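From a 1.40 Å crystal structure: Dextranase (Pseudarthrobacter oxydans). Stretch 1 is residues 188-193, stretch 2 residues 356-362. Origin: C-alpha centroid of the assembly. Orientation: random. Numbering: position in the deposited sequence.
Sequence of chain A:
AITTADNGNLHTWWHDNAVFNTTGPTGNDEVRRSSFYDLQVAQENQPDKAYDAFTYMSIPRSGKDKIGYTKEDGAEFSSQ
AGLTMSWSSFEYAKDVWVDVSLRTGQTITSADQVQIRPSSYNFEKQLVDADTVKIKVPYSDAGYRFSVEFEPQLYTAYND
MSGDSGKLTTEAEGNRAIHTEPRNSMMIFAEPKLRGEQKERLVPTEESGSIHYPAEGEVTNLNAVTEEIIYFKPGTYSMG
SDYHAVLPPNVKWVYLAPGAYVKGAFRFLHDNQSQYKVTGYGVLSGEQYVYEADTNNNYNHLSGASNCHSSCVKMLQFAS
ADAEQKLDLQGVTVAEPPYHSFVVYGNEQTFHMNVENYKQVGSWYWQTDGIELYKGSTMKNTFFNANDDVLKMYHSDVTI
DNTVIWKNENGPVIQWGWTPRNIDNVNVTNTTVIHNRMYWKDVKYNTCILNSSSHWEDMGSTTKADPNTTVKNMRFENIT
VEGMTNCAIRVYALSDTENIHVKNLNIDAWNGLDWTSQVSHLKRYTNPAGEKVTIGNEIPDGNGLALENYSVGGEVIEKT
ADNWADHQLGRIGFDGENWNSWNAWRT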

# COMPACT_ATOMS: atom_id res chain seq x y z
N ILE A 188 -10.99 5.85 6.17
CA ILE A 188 -10.86 6.61 7.41
C ILE A 188 -9.57 6.18 8.09
O ILE A 188 -9.34 4.98 8.31
CB ILE A 188 -12.06 6.40 8.35
CG1 ILE A 188 -13.34 6.92 7.71
CG2 ILE A 188 -11.80 7.10 9.70
CD1 ILE A 188 -14.60 6.64 8.51
N PHE A 189 -8.72 7.15 8.40
CA PHE A 189 -7.49 6.92 9.13
C PHE A 189 -7.68 7.58 10.49
O PHE A 189 -7.46 8.78 10.65
CB PHE A 189 -6.30 7.53 8.38
CG PHE A 189 -6.09 6.99 6.98
CD1 PHE A 189 -6.51 5.71 6.61
CD2 PHE A 189 -5.44 7.77 6.04
CE1 PHE A 189 -6.29 5.23 5.32
CE2 PHE A 189 -5.21 7.30 4.76
CZ PHE A 189 -5.64 6.03 4.39
N ALA A 190 -8.14 6.79 11.47
CA ALA A 190 -8.36 7.24 12.84
C ALA A 190 -7.06 6.97 13.58
O ALA A 190 -6.77 5.83 13.94
CB ALA A 190 -9.52 6.47 13.46
N GLU A 191 -6.27 8.02 13.78
CA GLU A 191 -4.90 7.87 14.23
C GLU A 191 -4.76 8.31 15.67
O GLU A 191 -5.42 9.26 16.11
CB GLU A 191 -3.96 8.70 13.35
CG GLU A 191 -4.01 8.33 11.86
CD GLU A 191 -3.70 6.88 11.62
OE1 GLU A 191 -2.53 6.52 11.81
OE2 GLU A 191 -4.60 6.10 11.24
N PRO A 192 -3.88 7.67 16.44
CA PRO A 192 -3.79 7.99 17.87
C PRO A 192 -3.18 9.37 18.10
O PRO A 192 -2.15 9.73 17.51
CB PRO A 192 -2.89 6.88 18.42
CG PRO A 192 -2.10 6.40 17.26
CD PRO A 192 -3.01 6.54 16.06
N LYS A 193 -3.81 10.14 18.99
CA LYS A 193 -3.21 11.38 19.44
C LYS A 193 -1.90 11.09 20.14
O LYS A 193 -1.77 10.12 20.88
CB LYS A 193 -4.16 12.07 20.42
CG LYS A 193 -3.76 13.49 20.74
CD LYS A 193 -4.62 14.45 19.95
CE LYS A 193 -4.48 15.85 20.51
NZ LYS A 193 -3.26 16.53 19.98
N GLU A 356 5.55 3.32 11.25
CA GLU A 356 4.26 3.10 11.89
C GLU A 356 3.26 4.17 11.49
O GLU A 356 3.62 5.33 11.28
CB GLU A 356 4.36 3.02 13.41
CG GLU A 356 4.83 4.26 14.05
CD GLU A 356 5.59 3.95 15.33
OE1 GLU A 356 5.18 3.05 16.08
OE2 GLU A 356 6.60 4.61 15.57
N ASN A 357 2.00 3.76 11.39
CA ASN A 357 0.90 4.68 11.14
C ASN A 357 1.14 5.48 9.87
O ASN A 357 0.92 6.70 9.82
CB ASN A 357 0.60 5.54 12.36
CG ASN A 357 0.11 4.70 13.51
OD1 ASN A 357 0.90 4.08 14.22
ND2 ASN A 357 -1.21 4.60 13.64
N TYR A 358 1.58 4.76 8.84
CA TYR A 358 1.99 5.28 7.54
C TYR A 358 1.00 4.76 6.52
O TYR A 358 0.54 3.61 6.62
CB TYR A 358 3.39 4.76 7.25
CG TYR A 358 3.90 4.96 5.85
CD1 TYR A 358 4.55 6.13 5.49
CD2 TYR A 358 3.76 3.96 4.90
CE1 TYR A 358 5.03 6.31 4.21
CE2 TYR A 358 4.24 4.14 3.61
CZ TYR A 358 4.87 5.32 3.28
OH TYR A 358 5.36 5.50 2.01
N LYS A 359 0.64 5.60 5.54
CA LYS A 359 -0.37 5.23 4.56
C LYS A 359 0.08 5.64 3.16
O LYS A 359 0.73 6.66 2.97
CB LYS A 359 -1.73 5.90 4.82
CG LYS A 359 -2.26 5.72 6.24
CD LYS A 359 -1.82 6.91 7.12
CE LYS A 359 -2.08 6.65 8.57
NZ LYS A 359 -1.69 7.87 9.32
N GLN A 360 -0.30 4.82 2.18
CA GLN A 360 -0.11 5.13 0.77
C GLN A 360 -1.47 5.05 0.08
O GLN A 360 -2.16 4.03 0.20
CB GLN A 360 0.88 4.14 0.15
CG GLN A 360 1.20 4.40 -1.31
CD GLN A 360 2.22 3.39 -1.83
OE1 GLN A 360 3.07 2.87 -1.09
NE2 GLN A 360 2.12 3.08 -3.11
N VAL A 361 -1.87 6.13 -0.59
CA VAL A 361 -3.19 6.23 -1.22
C VAL A 361 -3.03 6.73 -2.65
O VAL A 361 -2.04 7.38 -3.00
CB VAL A 361 -4.15 7.17 -0.45
CG1 VAL A 361 -4.37 6.66 0.96
CG2 VAL A 361 -3.63 8.60 -0.41
N GLY A 362 -4.04 6.46 -3.47
CA GLY A 362 -4.02 6.99 -4.83
C GLY A 362 -2.92 6.44 -5.72
O GLY A 362 -2.34 7.20 -6.51

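The contact is organised around one carboxylate oxygen. Glu191 OE1 lies 3.0 Å from Lys359 NZ and 3.0 Å from Asn357 ND2, so a single acceptor serves two donors from the facing stretch. With Lys359 it forms a salt bridge, in which opposite charges meet in a buried setting where water offers little competition. The hydrogen bond contained in that pair is weak, so the attraction there rests more on charge than on well-aimed hydrogen-bond geometry. The amide of Asn357 supplies the better direction: its ND2 donates to Glu191 OE1 with an N-H...O angle of 162°, close to linear. One partner thus brings charge, the other alignment.

Burying a lysine has a price, and the structure pays it with several acceptors. Besides facing Glu191, Lys359 NZ donates to the backbone O of Asn357, 2.9 Å away, and it is also hydrogen-bonded elsewhere in the structure. That link within stretch 2 ties the ammonium group to the residue that holds the same glutamate, so Glu191, Asn357 and Lys359 form a compact polar cluster. The other carboxylate oxygen, Glu191 OE2, is satisfied elsewhere in the structure. Glu191 reaches the cluster with chi1 and chi2 both m, a folded rather than extended side chain.

The backbones stand well apart. Strand 188-192 and strand 359-361 run nearly antiparallel, with 163° between their N-to-C directions, but their axes come no closer than 10.7 Å. No backbone hydrogen bond joins the two stretches; side chains bridge the gap. The register pairs Glu191 with Asn357, whose CA atoms are 7.3 Å apart, and Phe189 with Lys359, whose CA atoms are 8.6 Å apart. Alternation selects the participants: in stretch 1, Phe189 and Glu191 point toward the other stretch while Ile188 and Ala190 make no contact; in stretch 2, Asn357, Lys359 and Val361 point toward it while Tyr358 and Gln360 point away.

Lys359 joins the polar cluster to the apolar packing. Its CG sits 3.7 Å from the centroid of the Phe189 ring and only 14° off the ring normal, a CH-pi contact over the face. The aliphatic part of the chain thereby packs over one face of the ring while its charged end continues to Glu191. A long side chain can satisfy both chemistries at once, and Lys359 and Phe189 accordingly have the two largest areas covered by the opposing stretch, 70 and 69 Å².

Val361 meets the same ring differently. Its CG1 approaches Phe189 CZ at 3.7 Å, near the ring plane, so methyl packs against aromatic edge. At the other end of the contact, Pro192 CD lies 3.6 Å from Asn357 ND2, a packing contact beside the amide's bond to Glu191.

The whole interface buries just 276 Å², summed over both sides. Its rule is economical: alternating residues of two separated stretches reach toward each other, with a shared carboxylate at one end, an aromatic ring at the other, and a lysine spanning both.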